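Local coordinates for F-BAR domain only protein 1 (Danio rerio, PDB 5JP2) that may act at an early step of clathrin-mediated endocytosis, its mu homology domain binding a peptide of Eps15, and may thereby regulate Bmp signalling, at residues F102-M106 and Q107-L111; L113-E116 and A117-P121. All coordinates share one frame; numbering follows the deposited sequence.

Contact 1. Residues F102-M106 and Q107-L111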
loop_
_atom_site.group_PDB
_atom_site.type_symbol
_atom_site.label_atom_id
_atom_site.label_comp_id
_atom_site.label_asym_id
_atom_site.label_seq_id
_atom_site.Cartn_x
_atom_site.Cartn_y
_atom_site.Cartn_z
ATOM N N PHE B 102 21.120 6.122 3.140
ATOM C CA PHE B 102 21.548 5.613 1.853
ATOM C C PHE B 102 22.110 6.749 1.017
ATOM O O PHE B 102 21.625 7.876 1.077
ATOM C CB PHE B 102 20.382 4.965 1.125
ATOM C CG PHE B 102 19.864 3.748 1.807
ATOM C CD1 PHE B 102 20.418 2.511 1.554
ATOM C CD2 PHE B 102 18.820 3.837 2.708
ATOM C CE1 PHE B 102 19.940 1.395 2.188
ATOM C CE2 PHE B 102 18.336 2.725 3.336
ATOM C CZ PHE B 102 18.896 1.503 3.079
ATOM N N TRP B 103 23.143 6.447 0.239
ATOM C CA TRP B 103 23.728 7.394 -0.699
ATOM C C TRP B 103 23.650 6.821 -2.099
ATOM O O TRP B 103 23.830 5.624 -2.295
ATOM C CB TRP B 103 25.189 7.706 -0.361
ATOM C CG TRP B 103 25.360 8.224 1.012
ATOM C CD1 TRP B 103 25.541 9.524 1.380
ATOM C CD2 TRP B 103 25.357 7.462 2.220
ATOM N NE1 TRP B 103 25.649 9.620 2.742
ATOM C CE2 TRP B 103 25.540 8.368 3.283
ATOM C CE3 TRP B 103 25.219 6.106 2.507
ATOM C CZ2 TRP B 103 25.589 7.959 4.612
ATOM C CZ3 TRP B 103 25.267 5.703 3.827
ATOM C CH2 TRP B 103 25.449 6.624 4.862
ATOM N N PHE B 104 23.397 7.672 -3.072
ATOM C CA PHE B 104 23.411 7.234 -4.451
ATOM C C PHE B 104 24.835 7.126 -4.971
ATOM O O PHE B 104 25.722 7.887 -4.581
ATOM C CB PHE B 104 22.643 8.205 -5.335
ATOM C CG PHE B 104 21.199 7.899 -5.449
ATOM C CD1 PHE B 104 20.736 7.042 -6.405
ATOM C CD2 PHE B 104 20.300 8.484 -4.588
ATOM C CE1 PHE B 104 19.408 6.772 -6.498
ATOM C CE2 PHE B 104 18.980 8.208 -4.683
ATOM C CZ PHE B 104 18.535 7.358 -5.639
ATOM N N ASN B 105 25.030 6.193 -5.893
ATOM C CA ASN B 105 26.207 6.194 -6.739
ATOM C C ASN B 105 25.905 7.101 -7.923
ATOM O O ASN B 105 25.095 6.752 -8.782
ATOM C CB ASN B 105 26.501 4.768 -7.192
ATOM C CG ASN B 105 27.743 4.652 -8.055
ATOM O OD1 ASN B 105 28.619 3.847 -7.763
ATOM N ND2 ASN B 105 27.821 5.423 -9.119
ATOM N N MET B 106 26.564 8.247 -7.998
ATOM C CA MET B 106 26.099 9.227 -8.967
ATOM C C MET B 106 26.488 8.844 -10.381
ATOM O O MET B 106 25.809 9.228 -11.334
ATOM C CB MET B 106 26.629 10.619 -8.626
ATOM C CG MET B 106 26.198 11.156 -7.266
ATOM S SD MET B 106 24.437 11.186 -6.908
ATOM C CE MET B 106 23.800 12.194 -8.211
ATOM N N GLN B 107 27.545 8.059 -10.535
ATOM C CA GLN B 107 27.931 7.599 -11.863
ATOM C C GLN B 107 26.950 6.553 -12.384
ATOM O O GLN B 107 26.494 6.631 -13.524
ATOM C CB GLN B 107 29.366 7.062 -11.829
ATOM C CG GLN B 107 30.430 8.140 -11.595
ATOM C CD GLN B 107 31.796 7.567 -11.238
ATOM O OE1 GLN B 107 32.707 7.528 -12.060
ATOM N NE2 GLN B 107 31.945 7.142 -9.999
ATOM N N ALA B 108 26.597 5.573 -11.554
ATOM C CA ALA B 108 25.589 4.597 -11.957
ATOM C C ALA B 108 24.234 5.260 -12.173
ATOM O O ALA B 108 23.557 5.001 -13.168
ATOM C CB ALA B 108 25.485 3.486 -10.916
ATOM N N LEU B 109 23.827 6.133 -11.251
ATOM C CA LEU B 109 22.562 6.847 -11.407
ATOM C C LEU B 109 22.518 7.625 -12.713
ATOM O O LEU B 109 21.508 7.596 -13.422
ATOM C CB LEU B 109 22.330 7.787 -10.227
ATOM C CG LEU B 109 21.029 8.577 -10.327
ATOM C CD1 LEU B 109 19.850 7.624 -10.359
ATOM C CD2 LEU B 109 20.884 9.592 -9.218
ATOM N N THR B 110 23.602 8.328 -13.047
ATOM C CA THR B 110 23.665 9.059 -14.312
ATOM C C THR B 110 23.448 8.138 -15.497
ATOM O O THR B 110 22.653 8.438 -16.392
ATOM C CB THR B 110 25.004 9.775 -14.451
ATOM O OG1 THR B 110 25.198 10.645 -13.338
ATOM C CG2 THR B 110 25.046 10.572 -15.717
ATOM N N LEU B 111 24.190 7.031 -15.545
ATOM C CA LEU B 111 24.028 6.086 -16.641
ATOM C C LEU B 111 22.615 5.536 -16.677
ATOM O O LEU B 111 22.040 5.343 -17.753
ATOM C CB LEU B 111 25.031 4.946 -16.505
ATOM C CG LEU B 111 26.478 5.335 -16.773
ATOM C CD1 LEU B 111 27.395 4.176 -16.529
ATOM C CD2 LEU B 111 26.603 5.802 -18.195
#
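A hydrophobic staple joins strand 99-104 to helix 106-119: Phe-104 and Leu-109 meet across Asn-105, the N-cap residue. CD2 of Leu-109 approaches the Phe-104 ring obliquely, 3.8 Å from its CD1, an off-centre CH-pi contact with the methyl 4.3 Å from the ring centroid. Leu-109 can reach back in this way because its CG stands anti to the backbone N (chi1 180°), while the bent chain of Met-106 runs alongside and sets CE 4.0 Å from CD2 of Leu-109. With alanine in place of Phe-104, this methyl would probably lose its aromatic partner and a gap would open between strand and helix. Backbone bonds close the same turn. Leu-109 N donates to Asn-105 O at 2.8 Å, with a nearly straight N-H...O angle of 167°. One residue on, Met-106 O accepts from Thr-110 N at 2.9 Å, above the carbonyl plane, and from Thr-110 OG1, modelled rather close at 2.5 Å. Phe-59 of helix 55-61 packs on Met-106, Leu-109 and Thr-110, and Phe-70 of strand 69-73 lies against Phe-104. The pairing of Phe-104, just before the N-cap, with Leu-109, five residues on, is what defines the hydrophobic staple, a motif of helix N-termini.

Contact 2. Residues L113-E116 and A117-P121; sequences LQRE and AELNP
Arg-115 starts with CG anti to its own N (chi1 180°) and runs extended as far as NE, whereas Leu-119 turns CG anti to its carbonyl carbon (chi1 -69°); together these torsions bring one face of the Arg-115 guanidinium against CD1 of Leu-119, four residues later in the last turns of helix 106-119. The i to i+4 spacing of an alpha-helix underlies the meeting, and the backbone follows the same rule. Ala-117 N donates to Leu-113 O at 2.7 Å and Glu-118 N to Gln-114 O at 2.8 Å, both nearly straight. The next two bonds, from Leu-119 N to Arg-115 O and from Asn-120 N to Glu-116 O, are more bent. This change comes as the helix ends, for Asn-120 is the first residue to leave helical backbone angles. On the buried side, Leu-113 packs against Phe-59 of helix 55-61 and Val-128 of strand 125-137, and Tyr-126 of that strand touches Leu-113, Glu-116 and Ala-117. Arg-115 and Leu-119 instead belong to the exposed side, where the aliphatic part of the arginine shares in the packing, CG of Arg-115 lying 3.7 Å from Leu-119 CD1. CD1 of Leu-119 lies 3.5 Å from the plane of the Arg-115 guanidinium, over its centre.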
loop_
_atom_site.group_PDB
_atom_site.type_symbol
_atom_site.label_atom_id
_atom_site.label_comp_id
_atom_site.label_asym_id
_atom_site.label_seq_id
_atom_site.Cartn_x
_atom_site.Cartn_y
_atom_site.Cartn_z
ATOM N N LEU B 113 19.739 6.926 -15.703
ATOM C CA LEU B 113 18.784 7.867 -16.264
ATOM C C LEU B 113 19.033 8.090 -17.746
ATOM O O LEU B 113 18.079 8.238 -18.510
ATOM C CB LEU B 113 18.825 9.181 -15.492
ATOM C CG LEU B 113 18.499 9.051 -14.011
ATOM C CD1 LEU B 113 18.833 10.326 -13.278
ATOM C CD2 LEU B 113 17.056 8.659 -13.794
ATOM N N GLN B 114 20.302 8.118 -18.170
ATOM C CA GLN B 114 20.606 8.248 -19.593
ATOM C C GLN B 114 19.928 7.151 -20.384
ATOM O O GLN B 114 19.380 7.401 -21.457
ATOM C CB GLN B 114 22.112 8.192 -19.838
ATOM C CG GLN B 114 22.886 9.422 -19.451
ATOM C CD GLN B 114 24.371 9.269 -19.731
ATOM O OE1 GLN B 114 25.208 9.887 -19.079
ATOM N NE2 GLN B 114 24.702 8.438 -20.713
ATOM N N ARG B 115 19.948 5.929 -19.863
ATOM C CA ARG B 115 19.286 4.837 -20.557
ATOM C C ARG B 115 17.786 5.057 -20.556
ATOM O O ARG B 115 17.129 4.924 -21.591
ATOM C CB ARG B 115 19.633 3.501 -19.909
ATOM C CG ARG B 115 18.966 2.320 -20.579
ATOM C CD ARG B 115 19.427 0.997 -19.978
ATOM N NE ARG B 115 18.656 -0.147 -20.466
ATOM C CZ ARG B 115 17.563 -0.625 -19.875
ATOM N NH1 ARG B 115 16.926 -1.667 -20.387
ATOM N NH2 ARG B 115 17.098 -0.052 -18.776
ATOM N N GLU B 116 17.237 5.433 -19.405
ATOM C CA GLU B 116 15.804 5.671 -19.321
ATOM C C GLU B 116 15.379 6.741 -20.307
ATOM O O GLU B 116 14.386 6.588 -21.021
ATOM C CB GLU B 116 15.433 6.062 -17.897
ATOM C CG GLU B 116 15.559 4.934 -16.898
ATOM C CD GLU B 116 14.543 3.837 -17.117
ATOM O OE1 GLU B 116 13.562 4.067 -17.846
ATOM O OE2 GLU B 116 14.715 2.742 -16.547
ATOM N N ALA B 117 16.137 7.829 -20.378
ATOM C CA ALA B 117 15.832 8.871 -21.349
ATOM C C ALA B 117 15.940 8.328 -22.765
ATOM O O ALA B 117 15.032 8.508 -23.581
ATOM C CB ALA B 117 16.766 10.059 -21.150
ATOM N N GLU B 118 17.063 7.677 -23.079
ATOM C CA GLU B 118 17.242 7.073 -24.395
ATOM C C GLU B 118 16.081 6.150 -24.730
ATOM O O GLU B 118 15.633 6.087 -25.878
ATOM C CB GLU B 118 18.563 6.299 -24.445
ATOM C CG GLU B 118 19.816 7.161 -24.517
ATOM C CD GLU B 118 21.094 6.343 -24.530
ATOM O OE1 GLU B 118 21.026 5.137 -24.842
ATOM O OE2 GLU B 118 22.166 6.900 -24.209
ATOM N N LEU B 119 15.577 5.434 -23.731
ATOM C CA LEU B 119 14.489 4.494 -23.962
ATOM C C LEU B 119 13.161 5.202 -24.164
ATOM O O LEU B 119 12.325 4.743 -24.946
ATOM C CB LEU B 119 14.388 3.522 -22.793
ATOM C CG LEU B 119 15.522 2.520 -22.622
ATOM C CD1 LEU B 119 15.410 1.856 -21.276
ATOM C CD2 LEU B 119 15.425 1.479 -23.709
ATOM N N ASN B 120 12.933 6.308 -23.468
ATOM C CA ASN B 120 11.658 7.017 -23.538
ATOM C C ASN B 120 11.931 8.509 -23.628
ATOM O O ASN B 120 11.815 9.240 -22.641
ATOM C CB ASN B 120 10.793 6.691 -22.319
ATOM C CG ASN B 120 9.363 7.153 -22.473
ATOM O OD1 ASN B 120 9.018 7.851 -23.423
ATOM N ND2 ASN B 120 8.525 6.784 -21.518
ATOM N N PRO B 121 12.309 8.997 -24.811
ATOM C CA PRO B 121 12.682 10.413 -24.930
ATOM C C PRO B 121 11.528 11.354 -24.687
ATOM O O PRO B 121 11.760 12.545 -24.455
ATOM C CB PRO B 121 13.192 10.524 -26.371
ATOM C CG PRO B 121 13.340 9.120 -26.855
ATOM C CD PRO B 121 12.333 8.324 -26.111
#

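In the fold
After strands 17-31 and 39-52 of the large mixed sheet, the chain passes through helix 55-61 and strand 69-73, which both pack against contact 1. Strand 99-104 then runs antiparallel between strands 88-90 and 69-73 and passes through contact 1 into helix 106-119, whose final turns form contact 2. The two lie in series, neither nested nor crossed, with centres about 15 Å apart, and each closes only a turn of chain, with no long loop. Contact 1 joins the small four-stranded sheet to the helix, while contact 2 ends the helix where its buried side rests on strand 125-137 of the large mixed sheet and on helix 55-61. Phe-59 packs beside both.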